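Local coordinates for protein 2-(acetamidomethylene)succinate hydrolase (Mesorhizobium loti, PDB 3KXP) that catalyses the last step of vitamin B6 degradation, hydrolysing (E)-2-(acetamidomethylene)succinate to succinic semialdehyde, acetate, ammonia and carbon dioxide, at residues Leu72-Ile77 with Ile98-Arg103; Gly140-Ala145 with Ile165-Tyr170; Asp177-Arg182 with Gln238-Leu243; Glu264-Val269 with Ala292-Asn297. All coordinates share one frame; numbering follows the deposited sequence.

Contact 1: residues Leu72-Ile77 with Ile98-Arg103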
loop_
_atom_site.group_PDB
_atom_site.type_symbol
_atom_site.label_atom_id
_atom_site.label_comp_id
_atom_site.label_asym_id
_atom_site.label_seq_id
_atom_site.Cartn_x
_atom_site.Cartn_y
_atom_site.Cartn_z
ATOM N N LEU A 72 -15.337 4.078 8.811
ATOM C CA LEU A 72 -15.314 4.758 10.107
ATOM C C LEU A 72 -14.001 5.489 10.388
ATOM O O LEU A 72 -12.924 4.971 10.094
ATOM C CB LEU A 72 -15.587 3.740 11.218
ATOM C CG LEU A 72 -16.889 2.952 11.035
ATOM C CD1 LEU A 72 -17.011 1.878 12.100
ATOM C CD2 LEU A 72 -18.073 3.910 11.095
ATOM N N PHE A 73 -14.097 6.687 10.966
ATOM C CA PHE A 73 -12.916 7.482 11.279
ATOM C C PHE A 73 -12.748 7.709 12.786
ATOM O O PHE A 73 -13.675 8.164 13.458
ATOM C CB PHE A 73 -12.993 8.835 10.579
ATOM C CG PHE A 73 -13.035 8.757 9.076
ATOM C CD1 PHE A 73 -14.170 8.299 8.415
ATOM C CD2 PHE A 73 -11.967 9.214 8.319
ATOM C CE1 PHE A 73 -14.242 8.308 7.018
ATOM C CE2 PHE A 73 -12.030 9.225 6.917
ATOM C CZ PHE A 73 -13.168 8.774 6.272
ATOM N N PHE A 74 -11.557 7.418 13.307
ATOM C CA PHE A 74 -11.273 7.573 14.730
ATOM C C PHE A 74 -10.107 8.527 15.018
ATOM O O PHE A 74 -8.964 8.269 14.629
ATOM C CB PHE A 74 -10.993 6.204 15.346
ATOM C CG PHE A 74 -12.064 5.196 15.072
ATOM C CD1 PHE A 74 -12.122 4.538 13.845
ATOM C CD2 PHE A 74 -13.036 4.917 16.028
ATOM C CE1 PHE A 74 -13.131 3.615 13.573
ATOM C CE2 PHE A 74 -14.051 3.994 15.766
ATOM C CZ PHE A 74 -14.098 3.342 14.536
ATOM N N HIS A 75 -10.415 9.610 15.728
ATOM C CA HIS A 75 -9.466 10.669 16.091
ATOM C C HIS A 75 -8.365 10.280 17.092
ATOM O O HIS A 75 -8.377 9.189 17.666
ATOM C CB HIS A 75 -10.262 11.841 16.670
ATOM C CG HIS A 75 -10.966 11.499 17.946
ATOM N ND1 HIS A 75 -10.305 11.392 19.150
ATOM C CD2 HIS A 75 -12.245 11.124 18.186
ATOM C CE1 HIS A 75 -11.143 10.958 20.076
ATOM N NE2 HIS A 75 -12.326 10.786 19.517
ATOM N N GLY A 76 -7.422 11.196 17.313
ATOM C CA GLY A 76 -6.347 10.953 18.264
ATOM C C GLY A 76 -6.750 11.396 19.668
ATOM O O GLY A 76 -7.843 11.945 19.848
ATOM N N ILE A 77 -5.884 11.178 20.659
ATOM C CA ILE A 77 -6.194 11.557 22.040
ATOM C C ILE A 77 -6.486 13.064 22.207
ATOM O O ILE A 77 -5.837 13.913 21.590
ATOM C CB ILE A 77 -5.058 11.135 22.984
ATOM C CG1 ILE A 77 -5.557 11.108 24.430
ATOM C CG2 ILE A 77 -3.892 12.100 22.863
ATOM C CD1 ILE A 77 -4.597 10.398 25.380
ATOM N N ILE A 98 -18.480 7.863 8.497
ATOM C CA ILE A 98 -18.915 8.173 9.847
ATOM C C ILE A 98 -17.716 8.368 10.767
ATOM O O ILE A 98 -16.869 7.480 10.897
ATOM C CB ILE A 98 -19.814 7.050 10.424
ATOM C CG1 ILE A 98 -21.077 6.897 9.560
ATOM C CG2 ILE A 98 -20.200 7.384 11.854
ATOM C CD1 ILE A 98 -22.085 5.852 10.053
ATOM N N ALA A 99 -17.639 9.541 11.390
ATOM C CA ALA A 99 -16.558 9.843 12.321
ATOM C C ALA A 99 -17.099 9.566 13.717
ATOM O O ALA A 99 -18.236 9.921 14.025
ATOM C CB ALA A 99 -16.142 11.303 12.193
ATOM N N VAL A 100 -16.291 8.948 14.566
ATOM C CA VAL A 100 -16.741 8.601 15.909
ATOM C C VAL A 100 -16.021 9.303 17.045
ATOM O O VAL A 100 -14.789 9.296 17.115
ATOM C CB VAL A 100 -16.585 7.074 16.170
ATOM C CG1 VAL A 100 -17.130 6.716 17.531
ATOM C CG2 VAL A 100 -17.274 6.280 15.073
ATOM N N ASP A 101 -16.790 9.912 17.939
ATOM C CA ASP A 101 -16.198 10.534 19.111
ATOM C C ASP A 101 -15.965 9.308 19.971
ATOM O O ASP A 101 -16.910 8.597 20.305
ATOM C CB ASP A 101 -17.191 11.480 19.792
ATOM C CG ASP A 101 -17.226 12.845 19.140
ATOM O OD1 ASP A 101 -18.098 13.663 19.504
ATOM O OD2 ASP A 101 -16.366 13.101 18.268
ATOM N N GLN A 102 -14.719 9.023 20.312
ATOM C CA GLN A 102 -14.484 7.835 21.106
ATOM C C GLN A 102 -14.698 8.089 22.596
ATOM O O GLN A 102 -14.734 9.238 23.040
ATOM C CB GLN A 102 -13.092 7.295 20.803
ATOM C CG GLN A 102 -12.956 6.955 19.325
ATOM C CD GLN A 102 -11.536 6.673 18.915
ATOM O OE1 GLN A 102 -11.090 5.522 18.909
ATOM N NE2 GLN A 102 -10.803 7.730 18.581
ATOM N N ARG A 103 -14.870 7.011 23.355
ATOM C CA ARG A 103 -15.104 7.123 24.782
ATOM C C ARG A 103 -14.144 8.097 25.450
ATOM O O ARG A 103 -12.945 8.110 25.164
ATOM C CB ARG A 103 -14.993 5.753 25.451
ATOM C CG ARG A 103 -13.596 5.157 25.447
ATOM C CD ARG A 103 -13.556 3.970 26.382
ATOM N NE ARG A 103 -14.590 3.001 26.031
ATOM C CZ ARG A 103 -15.150 2.159 26.890
ATOM N NH1 ARG A 103 -16.084 1.311 26.479
ATOM N NH2 ARG A 103 -14.791 2.178 28.161
HETATM O O HOH W 1 -13.187 10.314 15.067
#
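The carbonyl oxygen of F73 is gripped twice: V100 N donates to F73 O over 2.9 Å, almost straight at 171°, and a water 2.7 Å from F73 O donates to it as well. The two residues lie on parallel strands 70-74 and 96-100, neighbours in the central sheet of the alpha/beta hydrolase fold that are linked through helix 85-89 as a beta-alpha-beta crossover. F73 N in turn donates to I98 O at 2.9 Å, giving F73 both halves of the parallel pairing. Where the strands part, the water takes over, donating also to V100 O and accepting from H75 N. On the face toward helix 117-131, L72 CD2 lies 3.7 Å from I98 CB, and F74 runs alongside V100; F73 and A99 turn to the other face, toward helix 85-89.

Beyond the strands the H75 ring reaches across, its CG between the backbone N and the carbonyl carbon (chi1 64°). Its NE2 accepts from Q102 N over 3.1 Å at 177°, while its ND1 donates to G76 O, so both ring nitrogens fix the rotation. The ring thus ties G76, next to the chloride-binding I77, to the loop of Q102. Q102 OE1 is bonded to N147; Q102 NE2, weakly bonded to H75 O, sits over the centre of the H75 ring, 3.5 Å above its plane.

Contact 2: residues Gly140-Ala145 with Ile165-Tyr170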
loop_
_atom_site.group_PDB
_atom_site.type_symbol
_atom_site.label_atom_id
_atom_site.label_comp_id
_atom_site.label_asym_id
_atom_site.label_seq_id
_atom_site.Cartn_x
_atom_site.Cartn_y
_atom_site.Cartn_z
ATOM N N GLY A 140 -7.908 5.436 11.164
ATOM C CA GLY A 140 -7.604 5.990 12.472
ATOM C C GLY A 140 -6.322 6.785 12.609
ATOM O O GLY A 140 -5.300 6.471 11.997
ATOM N N HIS A 141 -6.378 7.830 13.421
ATOM C CA HIS A 141 -5.210 8.663 13.648
ATOM C C HIS A 141 -4.706 8.483 15.064
ATOM O O HIS A 141 -5.441 8.729 16.018
ATOM C CB HIS A 141 -5.535 10.136 13.436
ATOM C CG HIS A 141 -4.372 11.039 13.703
ATOM N ND1 HIS A 141 -4.517 12.319 14.197
ATOM C CD2 HIS A 141 -3.040 10.840 13.558
ATOM C CE1 HIS A 141 -3.324 12.866 14.347
ATOM N NE2 HIS A 141 -2.410 11.991 13.967
ATOM N N SER A 142 -3.453 8.053 15.194
ATOM C CA SER A 142 -2.827 7.854 16.500
ATOM C C SER A 142 -3.664 6.917 17.392
ATOM O O SER A 142 -3.746 5.719 17.111
ATOM C CB SER A 142 -2.622 9.220 17.166
ATOM O OG SER A 142 -1.524 9.193 18.062
ATOM N N LEU A 143 -4.261 7.447 18.467
ATOM C CA LEU A 143 -5.116 6.643 19.352
ATOM C C LEU A 143 -6.097 5.853 18.487
ATOM O O LEU A 143 -6.294 4.655 18.692
ATOM C CB LEU A 143 -5.924 7.537 20.308
ATOM C CG LEU A 143 -7.145 6.900 21.008
ATOM C CD1 LEU A 143 -6.711 5.775 21.925
ATOM C CD2 LEU A 143 -7.876 7.944 21.817
ATOM N N GLY A 144 -6.717 6.540 17.529
ATOM C CA GLY A 144 -7.654 5.881 16.634
ATOM C C GLY A 144 -6.981 4.767 15.842
ATOM O O GLY A 144 -7.546 3.684 15.687
ATOM N N ALA A 145 -5.773 5.030 15.337
ATOM C CA ALA A 145 -5.034 4.031 14.563
ATOM C C ALA A 145 -4.736 2.808 15.427
ATOM O O ALA A 145 -4.953 1.673 15.008
ATOM C CB ALA A 145 -3.726 4.629 14.023
ATOM N N ILE A 165 -2.961 5.731 10.635
ATOM C CA ILE A 165 -2.187 6.965 10.530
ATOM C C ILE A 165 -1.396 7.352 11.780
ATOM O O ILE A 165 -1.960 7.805 12.774
ATOM C CB ILE A 165 -3.101 8.165 10.170
ATOM C CG1 ILE A 165 -3.861 7.875 8.868
ATOM C CG2 ILE A 165 -2.262 9.436 10.038
ATOM C CD1 ILE A 165 -4.782 9.013 8.424
ATOM N N ASP A 166 -0.084 7.161 11.704
ATOM C CA ASP A 166 0.872 7.520 12.750
ATOM C C ASP A 166 0.822 6.872 14.131
ATOM O O ASP A 166 0.775 7.574 15.149
ATOM C CB ASP A 166 0.892 9.041 12.924
ATOM C CG ASP A 166 2.308 9.597 12.971
ATOM O OD1 ASP A 166 3.024 9.462 11.956
ATOM O OD2 ASP A 166 2.716 10.154 14.014
ATOM N N PHE A 167 0.831 5.542 14.165
ATOM C CA PHE A 167 0.864 4.811 15.422
ATOM C C PHE A 167 1.158 3.355 15.161
ATOM O O PHE A 167 0.295 2.587 14.734
ATOM C CB PHE A 167 -0.436 4.941 16.220
ATOM C CG PHE A 167 -0.249 4.669 17.695
ATOM C CD1 PHE A 167 0.036 3.386 18.149
ATOM C CD2 PHE A 167 -0.266 5.711 18.612
ATOM C CE1 PHE A 167 0.311 3.143 19.501
ATOM C CE2 PHE A 167 0.006 5.484 19.967
ATOM C CZ PHE A 167 0.298 4.194 20.411
ATOM N N THR A 168 2.392 2.980 15.449
ATOM C CA THR A 168 2.873 1.629 15.223
ATOM C C THR A 168 3.435 1.076 16.526
ATOM O O THR A 168 3.448 1.760 17.550
ATOM C CB THR A 168 4.025 1.658 14.211
ATOM O OG1 THR A 168 5.105 2.423 14.770
ATOM C CG2 THR A 168 3.581 2.302 12.889
ATOM N N PRO A 169 3.902 -0.177 16.507
ATOM C CA PRO A 169 4.464 -0.718 17.743
ATOM C C PRO A 169 5.867 -0.123 17.826
ATOM O O PRO A 169 6.265 0.639 16.940
ATOM C CB PRO A 169 4.517 -2.227 17.481
ATOM C CG PRO A 169 3.577 -2.450 16.307
ATOM C CD PRO A 169 3.798 -1.221 15.475
ATOM N N TYR A 170 6.604 -0.456 18.880
ATOM C CA TYR A 170 7.980 0.008 19.046
ATOM C C TYR A 170 8.211 1.497 19.312
ATOM O O TYR A 170 9.350 1.958 19.256
ATOM C CB TYR A 170 8.815 -0.397 17.830
ATOM C CG TYR A 170 8.703 -1.852 17.455
ATOM C CD1 TYR A 170 8.073 -2.241 16.269
ATOM C CD2 TYR A 170 9.219 -2.849 18.289
ATOM C CE1 TYR A 170 7.960 -3.594 15.924
ATOM C CE2 TYR A 170 9.112 -4.203 17.954
ATOM C CZ TYR A 170 8.481 -4.568 16.774
ATOM O OH TYR A 170 8.356 -5.905 16.461
#
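S142 N donates to I165 O over 2.9 Å, and I165 N to G140 O over 2.8 Å; both donors lie nearly in line with the accepting C=O, but only the S142 bond is also straight at its hydrogen (170°). The two bonds flank H141 and pair it with I165 in parallel fashion. The same I165 O also meets the edge of the H141 ring, 3.3 Å from CD2 and in the ring plane, a position set by H141 CG standing anti to its backbone N (chi1 178°). From the helix side, A145 CB comes within 3.6 Å of I165 N. F167 packs on the turn: its CB lies 3.5 Å from S142 O, and its ring edge meets S142 OG, 3.7 Å from CD2.

The geometry behind these groups fits a nucleophile elbow, the sharp strand-to-helix turn of alpha/beta hydrolases, with its G140-S142-G144 signature. S142, inferred to be the nucleophile, has a strained backbone with positive phi (55°), and the glycines let strand and helix come close together. D166, probably the triad acid, follows strand 159-165, whereas the canonical position is after the next strand. Its OD2 bonds to H294 ND1 within the probable triad; S266 OG on OD2, G263 N on OD1, and H141 NE2 on H294 O form a second shell.

Farther out, F167 packs on L247 and L268, I165 and D166 touch V296 of helix 296-299, and P169 and Y170 lead away between helices 248-253 and 271-280. The elbow itself stands where strand 136-141, between 70-74 and 159-165, runs into helix 143-154.

Contact 3: residues Asp177-Arg182 with Gln238-Leu243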
loop_
_atom_site.group_PDB
_atom_site.type_symbol
_atom_site.label_atom_id
_atom_site.label_comp_id
_atom_site.label_asym_id
_atom_site.label_seq_id
_atom_site.Cartn_x
_atom_site.Cartn_y
_atom_site.Cartn_z
ATOM N N ASP A 177 6.474 9.629 26.753
ATOM C CA ASP A 177 6.615 10.477 27.939
ATOM C C ASP A 177 6.120 11.865 27.556
ATOM O O ASP A 177 5.409 12.515 28.315
ATOM C CB ASP A 177 8.080 10.596 28.393
ATOM C CG ASP A 177 8.619 9.312 29.002
ATOM O OD1 ASP A 177 7.806 8.490 29.456
ATOM O OD2 ASP A 177 9.857 9.124 29.041
ATOM N N ALA A 178 6.496 12.304 26.358
ATOM C CA ALA A 178 6.115 13.618 25.865
ATOM C C ALA A 178 4.612 13.751 25.679
ATOM O O ALA A 178 4.019 14.772 26.045
ATOM C CB ALA A 178 6.823 13.905 24.550
ATOM N N LEU A 179 4.002 12.724 25.093
ATOM C CA LEU A 179 2.561 12.736 24.850
ATOM C C LEU A 179 1.818 12.783 26.183
ATOM O O LEU A 179 0.868 13.546 26.358
ATOM C CB LEU A 179 2.150 11.488 24.058
ATOM C CG LEU A 179 0.725 11.412 23.511
ATOM C CD1 LEU A 179 0.653 10.304 22.477
ATOM C CD2 LEU A 179 -0.262 11.163 24.636
ATOM N N GLU A 180 2.281 11.972 27.124
ATOM C CA GLU A 180 1.671 11.903 28.438
ATOM C C GLU A 180 1.802 13.202 29.253
ATOM O O GLU A 180 0.867 13.598 29.948
ATOM C CB GLU A 180 2.285 10.733 29.203
ATOM C CG GLU A 180 1.482 10.274 30.383
ATOM C CD GLU A 180 1.941 8.920 30.871
ATOM O OE1 GLU A 180 3.115 8.812 31.276
ATOM O OE2 GLU A 180 1.134 7.963 30.842
ATOM N N ALA A 181 2.947 13.874 29.153
ATOM C CA ALA A 181 3.172 15.105 29.908
ATOM C C ALA A 181 2.294 16.298 29.515
ATOM O O ALA A 181 1.974 17.133 30.360
ATOM C CB ALA A 181 4.638 15.498 29.827
ATOM N N ARG A 182 1.906 16.394 28.248
ATOM C CA ARG A 182 1.076 17.517 27.814
ATOM C C ARG A 182 -0.346 17.117 27.411
ATOM O O ARG A 182 -1.107 17.937 26.900
ATOM C CB ARG A 182 1.764 18.249 26.657
ATOM C CG ARG A 182 2.196 17.331 25.526
ATOM C CD ARG A 182 3.179 18.015 24.571
ATOM N NE ARG A 182 2.531 18.810 23.526
ATOM C CZ ARG A 182 1.690 18.319 22.616
ATOM N NH1 ARG A 182 1.378 17.030 22.619
ATOM N NH2 ARG A 182 1.180 19.112 21.683
ATOM N N GLN A 238 -5.867 8.327 31.765
ATOM C CA GLN A 238 -5.909 6.875 31.671
ATOM C C GLN A 238 -5.611 6.404 30.254
ATOM O O GLN A 238 -4.937 5.391 30.067
ATOM C CB GLN A 238 -7.273 6.352 32.118
ATOM C CG GLN A 238 -7.566 6.631 33.579
ATOM C CD GLN A 238 -8.925 6.130 33.999
ATOM O OE1 GLN A 238 -9.177 4.922 34.021
ATOM N NE2 GLN A 238 -9.819 7.058 34.325
ATOM N N THR A 239 -6.115 7.134 29.263
ATOM C CA THR A 239 -5.878 6.779 27.869
ATOM C C THR A 239 -4.392 6.902 27.529
ATOM O O THR A 239 -3.820 6.010 26.901
ATOM C CB THR A 239 -6.669 7.680 26.931
ATOM O OG1 THR A 239 -8.066 7.483 27.165
ATOM C CG2 THR A 239 -6.354 7.352 25.492
ATOM N N ALA A 240 -3.776 8.003 27.958
ATOM C CA ALA A 240 -2.357 8.239 27.712
ATOM C C ALA A 240 -1.505 7.066 28.203
ATOM O O ALA A 240 -0.716 6.519 27.435
ATOM C CB ALA A 240 -1.904 9.538 28.386
ATOM N N ARG A 241 -1.648 6.659 29.464
ATOM C CA ARG A 241 -0.831 5.535 29.912
ATOM C C ARG A 241 -1.235 4.211 29.282
ATOM O O ARG A 241 -0.453 3.275 29.257
ATOM C CB ARG A 241 -0.787 5.420 31.448
ATOM C CG ARG A 241 -2.058 5.692 32.205
ATOM C CD ARG A 241 -1.722 6.570 33.414
ATOM N NE ARG A 241 -1.571 7.971 33.024
ATOM C CZ ARG A 241 -0.920 8.891 33.726
ATOM N NH1 ARG A 241 -0.854 10.140 33.276
ATOM N NH2 ARG A 241 -0.314 8.561 34.859
ATOM N N GLY A 242 -2.446 4.139 28.748
ATOM C CA GLY A 242 -2.868 2.914 28.097
ATOM C C GLY A 242 -2.160 2.787 26.757
ATOM O O GLY A 242 -2.019 1.691 26.225
ATOM N N LEU A 243 -1.702 3.918 26.220
ATOM C CA LEU A 243 -1.014 3.949 24.934
ATOM C C LEU A 243 0.377 3.332 24.988
ATOM O O LEU A 243 0.983 3.080 23.952
ATOM C CB LEU A 243 -0.917 5.390 24.415
ATOM C CG LEU A 243 -2.237 6.030 23.973
ATOM C CD1 LEU A 243 -2.003 7.459 23.532
ATOM C CD2 LEU A 243 -2.830 5.219 22.835
#
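A240 opens the contact, its CB 4.0 Å from E180 CG, at the point where the helices approach most closely by their CA atoms, 5.5 Å between A240 and E180. The small side chain lets the glutamate lie against its helix, and L179 CD2 brushes the same methyl. The two helices run almost exactly antiparallel, at 177°, with axes 9.4 Å apart.

R241 comes next and carries the polar part. Its CG lies between the backbone N and the carbonyl carbon (chi1 39°), and the side chain folds back on its own helix so that NE bonds to A237 O. E180, by contrast, reaches out extended, crossing R241 at about a right angle. E180 OE2 ends up over one guanidinium face, off toward its rim and 3.5 Å from R241 NE: a salt bridge of charges alone, since none of the N-H groups points at the oxygen. OE2 also presses to 3.2 Å from R241 CB. The other oxygen, OE1, is paired with R244, so the carboxylate as a whole has two arginine partners.

L243, farther along the chain, restores apolar contact, its CD1 4.0 Å from L179 CD1 where the two side chains cross. Helices 173-182 and 233-242 belong to the segment inserted between strands 159-165 and 258-263; the packing of L243 on L143 and of T239 on I77, both chloride-binding residues, is consistent with the cap of many alpha/beta hydrolases.

Contact 4: residues Glu264-Val269 with Ala292-Asn297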
loop_
_atom_site.group_PDB
_atom_site.type_symbol
_atom_site.label_atom_id
_atom_site.label_comp_id
_atom_site.label_asym_id
_atom_site.label_seq_id
_atom_site.Cartn_x
_atom_site.Cartn_y
_atom_site.Cartn_z
ATOM N N GLU A 264 6.723 12.268 7.985
ATOM C CA GLU A 264 8.178 12.351 7.918
ATOM C C GLU A 264 8.823 12.890 9.192
ATOM O O GLU A 264 9.813 12.340 9.666
ATOM C CB GLU A 264 8.610 13.214 6.727
ATOM C CG GLU A 264 10.091 13.541 6.725
ATOM C CD GLU A 264 10.487 14.457 5.584
ATOM O OE1 GLU A 264 9.761 15.442 5.327
ATOM O OE2 GLU A 264 11.534 14.198 4.955
ATOM N N SER A 265 8.269 13.962 9.748
ATOM C CA SER A 265 8.841 14.538 10.958
ATOM C C SER A 265 8.032 14.268 12.231
ATOM O O SER A 265 8.151 14.992 13.223
ATOM C CB SER A 265 9.045 16.047 10.775
ATOM O OG SER A 265 7.852 16.685 10.352
ATOM N N SER A 266 7.218 13.216 12.209
ATOM C CA SER A 266 6.425 12.860 13.383
ATOM C C SER A 266 7.300 12.696 14.626
ATOM O O SER A 266 8.329 12.030 14.574
ATOM C CB SER A 266 5.687 11.541 13.162
ATOM O OG SER A 266 5.233 11.042 14.412
ATOM N N LYS A 267 6.886 13.286 15.740
ATOM C CA LYS A 267 7.657 13.150 16.967
ATOM C C LYS A 267 7.150 11.972 17.801
ATOM O O LYS A 267 7.731 11.648 18.834
ATOM C CB LYS A 267 7.602 14.440 17.791
ATOM C CG LYS A 267 8.179 15.643 17.077
ATOM C CD LYS A 267 8.286 16.850 17.998
ATOM C CE LYS A 267 6.959 17.225 18.655
ATOM N NZ LYS A 267 7.084 18.438 19.540
ATOM N N LEU A 268 6.078 11.329 17.348
ATOM C CA LEU A 268 5.522 10.182 18.061
ATOM C C LEU A 268 6.076 8.894 17.451
ATOM O O LEU A 268 6.650 8.065 18.154
ATOM C CB LEU A 268 3.994 10.182 17.971
ATOM C CG LEU A 268 3.145 9.464 19.038
ATOM C CD1 LEU A 268 2.192 8.513 18.343
ATOM C CD2 LEU A 268 4.007 8.724 20.045
ATOM N N VAL A 269 5.912 8.734 16.141
ATOM C CA VAL A 269 6.417 7.548 15.452
ATOM C C VAL A 269 7.703 7.917 14.718
ATOM O O VAL A 269 7.678 8.633 13.717
ATOM C CB VAL A 269 5.387 6.995 14.431
ATOM C CG1 VAL A 269 5.999 5.859 13.623
ATOM C CG2 VAL A 269 4.145 6.502 15.162
ATOM N N ALA A 292 5.030 16.364 6.689
ATOM C CA ALA A 292 4.063 16.118 7.757
ATOM C C ALA A 292 4.684 15.608 9.053
ATOM O O ALA A 292 5.616 14.797 9.034
ATOM C CB ALA A 292 3.004 15.126 7.279
ATOM N N ASP A 293 4.170 16.090 10.181
ATOM C CA ASP A 293 4.647 15.635 11.481
ATOM C C ASP A 293 3.615 14.602 11.951
ATOM O O ASP A 293 2.991 13.935 11.121
ATOM C CB ASP A 293 4.781 16.800 12.483
ATOM C CG ASP A 293 3.456 17.511 12.754
ATOM O OD1 ASP A 293 3.426 18.398 13.639
ATOM O OD2 ASP A 293 2.449 17.188 12.086
ATOM N N HIS A 294 3.427 14.460 13.258
ATOM C CA HIS A 294 2.476 13.482 13.763
ATOM C C HIS A 294 1.053 13.657 13.225
ATOM O O HIS A 294 0.336 12.672 13.024
ATOM C CB HIS A 294 2.470 13.530 15.297
ATOM C CG HIS A 294 1.406 12.688 15.936
ATOM N ND1 HIS A 294 1.293 11.329 15.716
ATOM C CD2 HIS A 294 0.434 13.007 16.824
ATOM C CE1 HIS A 294 0.301 10.849 16.443
ATOM N NE2 HIS A 294 -0.237 11.845 17.126
ATOM N N TYR A 295 0.656 14.906 12.979
ATOM C CA TYR A 295 -0.694 15.224 12.510
ATOM C C TYR A 295 -0.851 15.173 10.992
ATOM O O TYR A 295 -1.234 16.150 10.350
ATOM C CB TYR A 295 -1.072 16.596 13.066
ATOM C CG TYR A 295 -0.812 16.645 14.548
ATOM C CD1 TYR A 295 -1.698 16.051 15.451
ATOM C CD2 TYR A 295 0.388 17.157 15.045
ATOM C CE1 TYR A 295 -1.390 15.954 16.810
ATOM C CE2 TYR A 295 0.706 17.065 16.407
ATOM C CZ TYR A 295 -0.186 16.459 17.278
ATOM O OH TYR A 295 0.131 16.345 18.613
ATOM N N VAL A 296 -0.584 13.996 10.436
ATOM C CA VAL A 296 -0.634 13.774 8.999
ATOM C C VAL A 296 -1.887 14.217 8.244
ATOM O O VAL A 296 -1.797 15.022 7.313
ATOM C CB VAL A 296 -0.386 12.291 8.674
ATOM C CG1 VAL A 296 -0.182 12.117 7.167
ATOM C CG2 VAL A 296 0.817 11.789 9.472
ATOM N N ASN A 297 -3.048 13.695 8.625
ATOM C CA ASN A 297 -4.268 14.045 7.914
ATOM C C ASN A 297 -4.609 15.541 7.938
ATOM O O ASN A 297 -5.136 16.083 6.957
ATOM C CB ASN A 297 -5.451 13.189 8.413
ATOM C CG ASN A 297 -5.691 13.316 9.908
ATOM O OD1 ASN A 297 -6.769 13.742 10.336
ATOM N ND2 ASN A 297 -4.698 12.933 10.710
HETATM O O HOH W 2 4.940 15.326 15.602
#
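This contact of the alpha/beta hydrolase fold holds the loop of H294, the inferred catalytic histidine, beside the loop after strand 258-263. At its base A292 O accepts from S265 N over 2.9 Å at 160°, and more weakly from S265 OG at 3.2 Å. The two segments then run close together, S266 CA lying 3.4 Å from H294 N. A water spans the next gap, accepting from K267 N at 2.8 Å and from H294 N at 2.9 Å.

S266 OG, anti to its own backbone N (chi1 164°), accepts from both L268 N and V269 N, an ST turn and ST motif in one. These bonds fix the hydroxyl next to D166, consistent with a second-shell role for S266. On the other loop, D293 OD2 accepts from Y295 N in an Asx turn, met from above the carboxylate plane, while D293 OD1 is bonded to N206. At the subunit interface, E264 OE2 forms a salt bridge with R279 of the second subunit.

Y295 and L268 flank the H294 ring differently, one at an edge and one over a face. H294 CD2 rests 3.4 Å above the plane of the Y295 ring, toward its rim. L268 runs alongside the imidazole with CB over its face in a CH-pi contact, 4.1 Å from the ring centroid, and with CD1 3.6 Å from H294 CE1.

How the contacts relate
Contacts 1 and 2 are buried at the heart of the fold and rest on parallel strand pairing; they share one sheet, where F74 O probably bonds to H141 N. Contact 4 is partly exposed and joins loops at the C-terminal ends of the strands through turns, a water and ring packing. Contact 3 lies outside the sheet, a helix pair relying on apolar touch and a salt bridge. S142 and D166 of contact 2 meet H294 of contact 4 in the probable triad. Chloride-binding I77, S142 and L143 link contacts 1 and 2, and I77 packs on contact 3. The enzyme thus exemplifies a general principle: a sheet provides the frame, its loops the chemistry.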